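Local coordinates for protein xylosidase (Xanthomonas axonopodis pv. citri, PDB 6XN2) that probably hydrolyses beta-1,4-linked xylose chains as a family 43 glycoside hydrolase, and holds beta-D-xylopyranose in its pocket, at residues Ile169-Asp177 and Glu257-Tyr268; Asp178-Gly186 and Arg218-Leu229. All coordinates share one frame; numbering follows the deposited sequence.

The two contacts lie with their centres about 11 Å apart; contact 1 uses strand 172-175 and contact 2 strand 181-185, its antiparallel neighbour and the next strand in the chain. Both segments of contact 2 (178-186 and 218-229) fall between the two segments of contact 1 (169-177 and 257-268). Contact 2 pairs the second and third strands of one sheet unit; contact 1 sets its first strand beside strand 257-264, which opens the next unit. This fits adjacent blades of the five-bladed beta-propeller of family 43. Ala172 N to Tyr184 O, 2.7 Å, probably bonds one contact to the other, so the pocket edge at Ile169 and Asp170, just before strand 172-175, is continuous with this sheet.

Contact 1 (Ile169-Asp177 and Glu257-Tyr268); sequences IDPAVLADD and EGPWVHQHAGRY. With XYP (beta-D-xylopyranose), chain E.
Asp170 points its carboxylate at the start of strand 257-264, where OD2 receives a weak, bent bond from Gly258 N at 2.8 Å. Its CG stands beside its own backbone N (chi1 -69°), which brings both oxygens to the xylose: O3 donates to OD1 and O2 to OD2. Glu257 reaches the same sugar with an extended chain beyond CG, and its OE1 accepts from O1 at 2.9 Å. Gly258 suits its place because its positive phi favours glycine.

Farther along, strands 172-175 and 257-264 run nearly parallel, 6° apart, without bonding directly as a sheet. One water donates to both Asp170 O and Pro259 O. A small methyl fits at Ala172, whose CB lies 3.2 Å from Pro259 O. Leu174 reaches farther across than the alanine methyl: its CD2 meets Val261 CG1 at 3.8 Å and the ring edge of Tyr268 near CE2, these two side chains crossing at about a right angle.

At the far end, Tyr268 OH donates to the syn lone pair of Asp176 OD2 over 2.5 Å, with ring and carboxylate planes 57° apart. Gln263 OE1 takes Asp177 N on an in-plane lone pair at 2.9 Å, and also a proton of the water that donates to Ala175 O.

Chemically, polar ends flank an apolar middle. Carboxylates from the loop before strand 172-175 and the start of strand 257-264 grip three sugar hydroxyls, consistent with an acidic family 43 pocket. Asp170 OD2 and Glu257 OE1 stand 4.2 Å apart with xylose O2 beside both, and the weak bond from Gly258 N may help to orient Asp170.

Contact 2 (Asp178-Gly186 and Arg218-Leu229); sequences DGAHYLYFG and RVARLHERMIDL
Strands 181-185 and 218-221 run antiparallel at 159°, and five backbone hydrogen bonds join them, from Leu222 N to His181 O at one end to Arg218 N and Phe185 O at the other. Side chains alternate between the two faces.

On the face with Tyr182 and Tyr184, the Val219 branch CG2 sits over the Tyr184 ring toward its rim, 3.3 Å from CE2. With CG2 anti to its backbone N, Val219 runs side by side with Tyr184 and carries that methyl over the ring face, a CH-pi contact that a flat tyrosine accepts well; Pro288 O bonds the hydroxyl. Tyr182 lies obliquely against the aliphatic part of Arg221, with CD2 3.8 Å from Arg221 CA.

On the opposite face, Phe185 has CG between its backbone N and carbonyl carbon (chi1 59°), a rotation that brings the ring face against Arg218, whose CB stands over it at 3.6 Å from CZ. The arginine chain then bends away, its NE bonded to Ser233. Leu183 adds CD2 against Leu229 CD2, 3.8 Å away, and its CB touches Leu222 CD2.

Where strand 181-185 begins, Met226 brings its flexible end over the His181 ring. CE lies almost above the centroid, 9° off the normal, while SD also stands over this face in a Met-aromatic contact. A water links His181 N to Leu222 O beside this packing.

Antiparallel neighbours with alternating non-hydrogen-bonded and hydrogen-bonded pairs, here the second and third strands in a run bounded by 172-175 and 234-239, are consistent with a four-stranded blade of the family 43 beta-propeller.

Contact 1 (Ile169-Asp177 and Glu257-Tyr268)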
loop_
_atom_site.group_PDB
_atom_site.type_symbol
_atom_site.label_atom_id
_atom_site.label_comp_id
_atom_site.label_asym_id
_atom_site.label_seq_id
_atom_site.Cartn_x
_atom_site.Cartn_y
_atom_site.Cartn_z
ATOM N N ILE A 169 -4.519 -3.024 8.782
ATOM C CA ILE A 169 -4.227 -1.820 8.026
ATOM C C ILE A 169 -4.036 -1.948 6.531
ATOM O O ILE A 169 -4.414 -2.918 5.958
ATOM C CB ILE A 169 -2.889 -1.256 8.549
ATOM C CG1 ILE A 169 -1.810 -2.310 8.496
ATOM C CG2 ILE A 169 -2.956 -0.857 9.979
ATOM C CD1 ILE A 169 -0.435 -1.799 8.825
ATOM N N ASP A 170 -3.542 -0.868 5.918
ATOM C CA ASP A 170 -3.072 -0.877 4.533
ATOM C C ASP A 170 -4.100 -1.293 3.478
ATOM O O ASP A 170 -3.865 -2.237 2.714
ATOM C CB ASP A 170 -1.840 -1.782 4.434
ATOM C CG ASP A 170 -0.645 -1.196 5.151
ATOM O OD1 ASP A 170 -0.804 -0.104 5.753
ATOM O OD2 ASP A 170 0.447 -1.810 5.110
ATOM N N PRO A 171 -5.197 -0.581 3.385
ATOM C CA PRO A 171 -6.153 -0.975 2.364
ATOM C C PRO A 171 -5.704 -0.688 0.960
ATOM O O PRO A 171 -4.986 0.231 0.730
ATOM C CB PRO A 171 -7.330 -0.068 2.642
ATOM C CG PRO A 171 -6.732 1.128 3.234
ATOM C CD PRO A 171 -5.604 0.635 4.065
ATOM N N ALA A 172 -6.101 -1.547 0.051
ATOM C CA ALA A 172 -5.908 -1.294 -1.375
ATOM C C ALA A 172 -7.186 -1.681 -2.099
ATOM O O ALA A 172 -7.667 -2.806 -1.951
ATOM C CB ALA A 172 -4.720 -2.080 -1.920
ATOM N N VAL A 173 -7.744 -0.755 -2.869
ATOM C CA VAL A 173 -8.995 -1.040 -3.564
ATOM C C VAL A 173 -8.772 -1.169 -5.065
ATOM O O VAL A 173 -8.392 -0.206 -5.739
ATOM C CB VAL A 173 -10.053 0.031 -3.301
ATOM C CG1 VAL A 173 -11.291 -0.249 -4.129
ATOM C CG2 VAL A 173 -10.393 0.063 -1.826
ATOM N N LEU A 174 -8.996 -2.374 -5.580
ATOM C CA LEU A 174 -8.816 -2.645 -6.997
ATOM C C LEU A 174 -10.101 -2.398 -7.779
ATOM O O LEU A 174 -11.135 -3.011 -7.506
ATOM C CB LEU A 174 -8.349 -4.086 -7.206
ATOM C CG LEU A 174 -8.466 -4.611 -8.642
ATOM C CD1 LEU A 174 -7.503 -3.877 -9.564
ATOM C CD2 LEU A 174 -8.263 -6.115 -8.706
ATOM N N ALA A 175 -9.993 -1.529 -8.768
ATOM C CA ALA A 175 -11.095 -1.297 -9.710
ATOM C C ALA A 175 -10.894 -2.327 -10.812
ATOM O O ALA A 175 -10.137 -2.065 -11.710
ATOM C CB ALA A 175 -11.050 0.102 -10.244
ATOM N N ASP A 176 -11.614 -3.445 -10.744
ATOM C CA ASP A 176 -11.467 -4.528 -11.714
ATOM C C ASP A 176 -12.016 -4.075 -13.061
ATOM O O ASP A 176 -12.899 -3.225 -13.113
ATOM C CB ASP A 176 -12.185 -5.789 -11.224
ATOM C CG ASP A 176 -11.772 -7.042 -11.987
ATOM O OD1 ASP A 176 -11.868 -7.054 -13.237
ATOM O OD2 ASP A 176 -11.347 -8.019 -11.333
ATOM N N ASP A 177 -11.504 -4.625 -14.134
ATOM C CA ASP A 177 -11.948 -4.298 -15.470
ATOM C C ASP A 177 -13.395 -4.660 -15.690
ATOM O O ASP A 177 -14.023 -4.080 -16.519
ATOM C CB ASP A 177 -11.126 -5.040 -16.493
ATOM C CG ASP A 177 -9.807 -4.399 -16.755
ATOM O OD1 ASP A 177 -9.654 -3.220 -16.479
ATOM O OD2 ASP A 177 -8.921 -5.085 -17.250
ATOM N N GLU A 257 3.024 -6.599 4.826
ATOM C CA GLU A 257 2.070 -5.505 4.797
ATOM C C GLU A 257 1.900 -4.885 3.406
ATOM O O GLU A 257 2.480 -5.322 2.474
ATOM C CB GLU A 257 2.430 -4.409 5.797
ATOM C CG GLU A 257 3.613 -3.547 5.449
ATOM C CD GLU A 257 4.212 -2.811 6.641
ATOM O OE1 GLU A 257 3.620 -2.768 7.692
ATOM O OE2 GLU A 257 5.277 -2.227 6.512
ATOM N N GLY A 258 1.003 -3.921 3.315
ATOM C CA GLY A 258 0.800 -3.123 2.113
ATOM C C GLY A 258 0.512 -3.825 0.794
ATOM O O GLY A 258 1.237 -3.606 -0.185
ATOM N N PRO A 259 -0.553 -4.603 0.715
ATOM C CA PRO A 259 -0.866 -5.265 -0.533
ATOM C C PRO A 259 -1.307 -4.309 -1.617
ATOM O O PRO A 259 -1.800 -3.288 -1.357
ATOM C CB PRO A 259 -2.034 -6.161 -0.170
ATOM C CG PRO A 259 -2.662 -5.522 0.961
ATOM C CD PRO A 259 -1.604 -4.793 1.706
ATOM N N TRP A 260 -1.068 -4.678 -2.846
ATOM C CA TRP A 260 -1.530 -3.899 -3.989
ATOM C C TRP A 260 -1.807 -4.882 -5.097
ATOM O O TRP A 260 -1.068 -5.850 -5.259
ATOM C CB TRP A 260 -0.492 -2.858 -4.426
ATOM C CG TRP A 260 -0.929 -2.008 -5.607
ATOM C CD1 TRP A 260 -0.744 -2.292 -6.935
ATOM C CD2 TRP A 260 -1.618 -0.745 -5.560
ATOM N NE1 TRP A 260 -1.275 -1.287 -7.711
ATOM C CE2 TRP A 260 -1.818 -0.327 -6.895
ATOM C CE3 TRP A 260 -2.078 0.076 -4.522
ATOM C CZ2 TRP A 260 -2.458 0.874 -7.217
ATOM C CZ3 TRP A 260 -2.718 1.262 -4.841
ATOM C CH2 TRP A 260 -2.899 1.654 -6.179
ATOM N N VAL A 261 -2.880 -4.653 -5.849
ATOM C CA VAL A 261 -3.191 -5.533 -6.967
ATOM C C VAL A 261 -3.412 -4.711 -8.226
ATOM O O VAL A 261 -4.114 -3.703 -8.205
ATOM C CB VAL A 261 -4.434 -6.414 -6.689
ATOM C CG1 VAL A 261 -4.766 -7.288 -7.899
ATOM C CG2 VAL A 261 -4.195 -7.299 -5.467
ATOM N N HIS A 262 -2.790 -5.127 -9.321
ATOM C CA HIS A 262 -3.088 -4.514 -10.605
ATOM C C HIS A 262 -3.322 -5.596 -11.662
ATOM O O HIS A 262 -2.882 -6.747 -11.516
ATOM C CB HIS A 262 -1.971 -3.538 -11.027
ATOM C CG HIS A 262 -0.728 -4.200 -11.540
ATOM N ND1 HIS A 262 0.323 -4.554 -10.722
ATOM C CD2 HIS A 262 -0.358 -4.538 -12.798
ATOM C CE1 HIS A 262 1.281 -5.099 -11.453
ATOM N NE2 HIS A 262 0.891 -5.106 -12.714
ATOM N N GLN A 263 -4.016 -5.224 -12.717
ATOM C CA GLN A 263 -4.304 -6.119 -13.793
ATOM C C GLN A 263 -3.444 -5.827 -15.002
ATOM O O GLN A 263 -3.276 -4.721 -15.377
ATOM C CB GLN A 263 -5.770 -6.018 -14.207
ATOM C CG GLN A 263 -6.741 -6.678 -13.276
ATOM C CD GLN A 263 -8.158 -6.628 -13.775
ATOM O OE1 GLN A 263 -8.808 -5.658 -13.649
ATOM N NE2 GLN A 263 -8.613 -7.701 -14.344
ATOM N N HIS A 264 -2.943 -6.876 -15.612
ATOM C CA HIS A 264 -2.147 -6.760 -16.783
ATOM C C HIS A 264 -2.131 -8.072 -17.495
ATOM O O HIS A 264 -1.990 -9.092 -16.877
ATOM C CB HIS A 264 -0.733 -6.381 -16.421
ATOM C CG HIS A 264 0.200 -6.423 -17.569
ATOM N ND1 HIS A 264 0.199 -5.467 -18.546
ATOM C CD2 HIS A 264 1.117 -7.334 -17.930
ATOM C CE1 HIS A 264 1.109 -5.765 -19.440
ATOM N NE2 HIS A 264 1.678 -6.894 -19.091
ATOM N N ALA A 265 -2.320 -8.032 -18.803
ATOM C CA ALA A 265 -2.280 -9.203 -19.632
ATOM C C ALA A 265 -3.124 -10.363 -19.174
ATOM O O ALA A 265 -2.705 -11.483 -19.249
ATOM C CB ALA A 265 -0.851 -9.646 -19.830
ATOM N N GLY A 266 -4.322 -10.090 -18.716
ATOM C CA GLY A 266 -5.221 -11.127 -18.302
ATOM C C GLY A 266 -4.905 -11.822 -17.016
ATOM O O GLY A 266 -5.432 -12.849 -16.760
ATOM N N ARG A 267 -4.007 -11.243 -16.246
ATOM C CA ARG A 267 -3.653 -11.847 -14.956
ATOM C C ARG A 267 -3.712 -10.774 -13.881
ATOM O O ARG A 267 -3.682 -9.603 -14.205
ATOM C CB ARG A 267 -2.248 -12.428 -15.036
ATOM C CG ARG A 267 -2.223 -13.849 -15.562
ATOM C CD ARG A 267 -1.451 -14.745 -14.630
ATOM N NE ARG A 267 -1.851 -16.086 -14.980
ATOM C CZ ARG A 267 -1.705 -17.145 -14.210
ATOM N NH1 ARG A 267 -1.134 -17.045 -13.023
ATOM N NH2 ARG A 267 -2.115 -18.319 -14.647
ATOM N N TYR A 268 -3.888 -11.220 -12.652
ATOM C CA TYR A 268 -3.853 -10.333 -11.499
ATOM C C TYR A 268 -2.476 -10.398 -10.867
ATOM O O TYR A 268 -1.938 -11.483 -10.664
ATOM C CB TYR A 268 -4.927 -10.715 -10.482
ATOM C CG TYR A 268 -6.330 -10.517 -11.011
ATOM C CD1 TYR A 268 -6.977 -11.526 -11.710
ATOM C CD2 TYR A 268 -7.001 -9.314 -10.820
ATOM C CE1 TYR A 268 -8.262 -11.341 -12.210
ATOM C CE2 TYR A 268 -8.289 -9.123 -11.307
ATOM C CZ TYR A 268 -8.910 -10.143 -12.000
ATOM O OH TYR A 268 -10.186 -9.949 -12.488
HETATM O O1 XYP E . 4.063 -0.204 9.062
HETATM C C1 XYP E . 3.913 0.873 8.167
HETATM C C2 XYP E . 2.513 0.821 7.591
HETATM C C3 XYP E . 2.101 2.112 6.958
HETATM C C4 XYP E . 2.405 3.272 7.881
HETATM C C5 XYP E . 3.859 3.239 8.255
HETATM O O2 XYP E . 2.365 -0.186 6.600
HETATM O O3 XYP E . 0.725 1.936 6.796
HETATM O O4 XYP E . 2.166 4.477 7.227
HETATM O O5 XYP E . 4.169 2.040 8.906
HETATM O O HOH W 1 -1.869 -1.626 0.872
HETATM O O HOH W 2 -7.833 -3.371 -13.289
#

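Contact 2 (Asp178-Gly186 and Arg218-Leu229)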
loop_
_atom_site.group_PDB
_atom_site.type_symbol
_atom_site.label_atom_id
_atom_site.label_comp_id
_atom_site.label_asym_id
_atom_site.label_seq_id
_atom_site.Cartn_x
_atom_site.Cartn_y
_atom_site.Cartn_z
ATOM N N ASP A 178 -13.878 -5.605 -14.918
ATOM C CA ASP A 178 -15.232 -6.041 -15.039
ATOM C C ASP A 178 -16.225 -5.197 -14.302
ATOM O O ASP A 178 -17.358 -5.499 -14.294
ATOM C CB ASP A 178 -15.366 -7.500 -14.673
ATOM C CG ASP A 178 -15.264 -7.751 -13.210
ATOM O OD1 ASP A 178 -15.195 -6.829 -12.430
ATOM O OD2 ASP A 178 -15.272 -8.900 -12.817
ATOM N N GLY A 179 -15.786 -4.154 -13.646
ATOM C CA GLY A 179 -16.698 -3.302 -12.939
ATOM C C GLY A 179 -16.775 -3.430 -11.450
ATOM O O GLY A 179 -17.261 -2.567 -10.796
ATOM N N ALA A 180 -16.284 -4.520 -10.912
ATOM C CA ALA A 180 -16.313 -4.699 -9.489
ATOM C C ALA A 180 -15.140 -4.032 -8.810
ATOM O O ALA A 180 -14.185 -3.714 -9.441
ATOM C CB ALA A 180 -16.332 -6.161 -9.149
ATOM N N HIS A 181 -15.267 -3.817 -7.522
ATOM C CA HIS A 181 -14.215 -3.267 -6.715
ATOM C C HIS A 181 -13.898 -4.240 -5.602
ATOM O O HIS A 181 -14.770 -4.769 -5.002
ATOM C CB HIS A 181 -14.557 -1.912 -6.135
ATOM C CG HIS A 181 -14.459 -0.775 -7.094
ATOM N ND1 HIS A 181 -15.505 -0.385 -7.883
ATOM C CD2 HIS A 181 -13.474 0.107 -7.329
ATOM C CE1 HIS A 181 -15.149 0.651 -8.610
ATOM N NE2 HIS A 181 -13.923 0.974 -8.286
ATOM N N TYR A 182 -12.624 -4.463 -5.346
ATOM C CA TYR A 182 -12.198 -5.369 -4.309
ATOM C C TYR A 182 -11.298 -4.678 -3.320
ATOM O O TYR A 182 -10.425 -3.973 -3.685
ATOM C CB TYR A 182 -11.444 -6.564 -4.880
ATOM C CG TYR A 182 -12.223 -7.448 -5.807
ATOM C CD1 TYR A 182 -12.289 -7.184 -7.131
ATOM C CD2 TYR A 182 -12.874 -8.536 -5.348
ATOM C CE1 TYR A 182 -13.002 -7.983 -7.978
ATOM C CE2 TYR A 182 -13.583 -9.338 -6.183
ATOM C CZ TYR A 182 -13.658 -9.053 -7.497
ATOM O OH TYR A 182 -14.355 -9.864 -8.333
ATOM N N LEU A 183 -11.544 -4.895 -2.050
ATOM C CA LEU A 183 -10.707 -4.320 -1.012
ATOM C C LEU A 183 -9.710 -5.356 -0.507
ATOM O O LEU A 183 -10.089 -6.475 -0.158
ATOM C CB LEU A 183 -11.559 -3.790 0.147
ATOM C CG LEU A 183 -10.773 -3.321 1.385
ATOM C CD1 LEU A 183 -9.929 -2.081 1.090
ATOM C CD2 LEU A 183 -11.722 -3.084 2.554
ATOM N N TYR A 184 -8.435 -4.982 -0.506
ATOM C CA TYR A 184 -7.376 -5.803 0.065
ATOM C C TYR A 184 -6.844 -5.110 1.295
ATOM O O TYR A 184 -6.706 -3.891 1.292
ATOM C CB TYR A 184 -6.242 -6.023 -0.937
ATOM C CG TYR A 184 -6.664 -6.751 -2.189
ATOM C CD1 TYR A 184 -7.244 -6.064 -3.255
ATOM C CD2 TYR A 184 -6.475 -8.128 -2.310
ATOM C CE1 TYR A 184 -7.629 -6.732 -4.414
ATOM C CE2 TYR A 184 -6.857 -8.802 -3.468
ATOM C CZ TYR A 184 -7.434 -8.097 -4.510
ATOM O OH TYR A 184 -7.816 -8.758 -5.655
ATOM N N PHE A 185 -6.538 -5.866 2.340
ATOM C CA PHE A 185 -5.929 -5.253 3.510
ATOM C C PHE A 185 -5.108 -6.222 4.353
ATOM O O PHE A 185 -5.165 -7.441 4.170
ATOM C CB PHE A 185 -7.008 -4.565 4.376
ATOM C CG PHE A 185 -8.112 -5.479 4.876
ATOM C CD1 PHE A 185 -9.224 -5.752 4.088
ATOM C CD2 PHE A 185 -8.064 -6.015 6.158
ATOM C CE1 PHE A 185 -10.252 -6.566 4.551
ATOM C CE2 PHE A 185 -9.093 -6.829 6.632
ATOM C CZ PHE A 185 -10.185 -7.106 5.827
ATOM N N GLY A 186 -4.328 -5.656 5.268
ATOM C CA GLY A 186 -3.534 -6.452 6.177
ATOM C C GLY A 186 -2.111 -5.978 6.369
ATOM O O GLY A 186 -1.467 -5.457 5.463
ATOM N N ARG A 218 -6.060 -9.886 3.319
ATOM C CA ARG A 218 -7.451 -10.205 3.222
ATOM C C ARG A 218 -8.041 -9.590 1.957
ATOM O O ARG A 218 -7.539 -8.611 1.486
ATOM C CB ARG A 218 -8.155 -9.662 4.418
ATOM C CG ARG A 218 -7.536 -10.072 5.718
ATOM C CD ARG A 218 -7.517 -11.568 5.885
ATOM N NE ARG A 218 -8.846 -12.133 5.948
ATOM C CZ ARG A 218 -9.106 -13.363 6.326
ATOM N NH1 ARG A 218 -8.133 -14.150 6.664
ATOM N NH2 ARG A 218 -10.325 -13.803 6.369
ATOM N N VAL A 219 -9.081 -10.183 1.415
ATOM C CA VAL A 219 -9.718 -9.640 0.248
ATOM C C VAL A 219 -11.225 -9.738 0.386
ATOM O O VAL A 219 -11.717 -10.687 0.871
ATOM C CB VAL A 219 -9.257 -10.310 -1.039
ATOM C CG1 VAL A 219 -9.545 -11.778 -1.031
ATOM C CG2 VAL A 219 -9.838 -9.649 -2.269
ATOM N N ALA A 220 -11.930 -8.700 -0.001
ATOM C CA ALA A 220 -13.364 -8.710 0.034
ATOM C C ALA A 220 -13.925 -7.822 -1.040
ATOM O O ALA A 220 -13.542 -6.713 -1.175
ATOM C CB ALA A 220 -13.857 -8.257 1.364
ATOM N N ARG A 221 -14.871 -8.340 -1.791
ATOM C CA ARG A 221 -15.516 -7.530 -2.796
ATOM C C ARG A 221 -16.301 -6.440 -2.092
ATOM O O ARG A 221 -16.896 -6.641 -1.079
ATOM C CB ARG A 221 -16.448 -8.351 -3.701
ATOM C CG ARG A 221 -17.039 -7.554 -4.836
ATOM C CD ARG A 221 -17.925 -8.332 -5.755
ATOM N NE ARG A 221 -19.175 -8.730 -5.148
ATOM C CZ ARG A 221 -20.254 -7.955 -5.064
ATOM N NH1 ARG A 221 -20.237 -6.712 -5.517
ATOM N NH2 ARG A 221 -21.346 -8.421 -4.491
ATOM N N LEU A 222 -16.274 -5.264 -2.661
ATOM C CA LEU A 222 -16.980 -4.178 -2.110
ATOM C C LEU A 222 -18.402 -4.116 -2.630
ATOM O O LEU A 222 -18.675 -4.441 -3.728
ATOM C CB LEU A 222 -16.278 -2.870 -2.471
ATOM C CG LEU A 222 -14.997 -2.547 -1.726
ATOM C CD1 LEU A 222 -14.289 -1.376 -2.338
ATOM C CD2 LEU A 222 -15.245 -2.289 -0.275
ATOM N N HIS A 223 -19.265 -3.613 -1.780
ATOM C CA HIS A 223 -20.664 -3.388 -2.174
ATOM C C HIS A 223 -20.665 -2.241 -3.183
ATOM O O HIS A 223 -19.844 -1.349 -3.121
ATOM C CB HIS A 223 -21.486 -3.080 -0.924
ATOM C CG HIS A 223 -22.963 -3.068 -1.111
ATOM N ND1 HIS A 223 -23.635 -1.980 -1.588
ATOM C CD2 HIS A 223 -23.899 -3.995 -0.860
ATOM C CE1 HIS A 223 -24.912 -2.246 -1.650
ATOM N NE2 HIS A 223 -25.100 -3.456 -1.197
ATOM N N GLU A 224 -21.708 -2.170 -3.992
ATOM C CA GLU A 224 -21.886 -1.096 -4.942
ATOM C C GLU A 224 -21.904 0.285 -4.306
ATOM O O GLU A 224 -21.552 1.239 -4.901
ATOM C CB GLU A 224 -23.146 -1.317 -5.779
ATOM C CG GLU A 224 -24.419 -1.215 -4.973
ATOM C CD GLU A 224 -25.668 -1.663 -5.715
ATOM O OE1 GLU A 224 -25.762 -1.447 -6.932
ATOM O OE2 GLU A 224 -26.563 -2.209 -5.071
ATOM N N ARG A 225 -22.348 0.425 -3.057
ATOM C CA ARG A 225 -22.333 1.702 -2.309
ATOM C C ARG A 225 -20.919 2.088 -1.838
ATOM O O ARG A 225 -20.810 3.149 -1.310
ATOM C CB ARG A 225 -23.296 1.620 -1.132
ATOM C CG ARG A 225 -22.754 0.828 0.037
ATOM C CD ARG A 225 -23.831 0.588 1.061
ATOM N NE ARG A 225 -24.459 1.808 1.503
ATOM C CZ ARG A 225 -25.080 1.956 2.649
ATOM N NH1 ARG A 225 -25.125 0.962 3.506
ATOM N NH2 ARG A 225 -25.637 3.103 2.948
ATOM N N MET A 226 -19.939 1.186 -1.945
ATOM C CA MET A 226 -18.531 1.390 -1.700
ATOM C C MET A 226 -18.070 1.594 -0.308
ATOM O O MET A 226 -16.915 1.519 -0.049
ATOM C CB MET A 226 -17.964 2.490 -2.591
ATOM C CG MET A 226 -18.147 2.250 -4.056
ATOM S SD MET A 226 -17.035 0.999 -4.637
ATOM C CE MET A 226 -15.566 1.992 -4.767
ATOM N N ILE A 227 -18.982 1.836 0.592
ATOM C CA ILE A 227 -18.562 2.097 1.968
ATOM C C ILE A 227 -18.782 0.870 2.864
ATOM O O ILE A 227 -18.493 0.903 4.061
ATOM C CB ILE A 227 -19.302 3.311 2.553
ATOM C CG1 ILE A 227 -20.798 3.020 2.658
ATOM C CG2 ILE A 227 -19.051 4.551 1.704
ATOM C CD1 ILE A 227 -21.572 4.151 3.265
ATOM N N ASP A 228 -19.205 -0.215 2.245
ATOM C CA ASP A 228 -19.400 -1.483 2.974
ATOM C C ASP A 228 -18.850 -2.630 2.141
ATOM O O ASP A 228 -18.834 -2.521 0.958
ATOM C CB ASP A 228 -20.877 -1.772 3.211
ATOM C CG ASP A 228 -21.535 -0.812 4.164
ATOM O OD1 ASP A 228 -20.981 -0.550 5.190
ATOM O OD2 ASP A 228 -22.606 -0.376 3.863
ATOM N N LEU A 229 -18.430 -3.698 2.791
ATOM C CA LEU A 229 -18.015 -4.863 2.076
ATOM C C LEU A 229 -19.251 -5.577 1.595
ATOM O O LEU A 229 -20.263 -5.501 2.196
ATOM C CB LEU A 229 -17.258 -5.823 2.972
ATOM C CG LEU A 229 -16.152 -5.278 3.827
ATOM C CD1 LEU A 229 -15.492 -6.430 4.521
ATOM C CD2 LEU A 229 -15.178 -4.554 2.962
HETATM O O HOH W 3 -17.964 -4.115 -6.341
#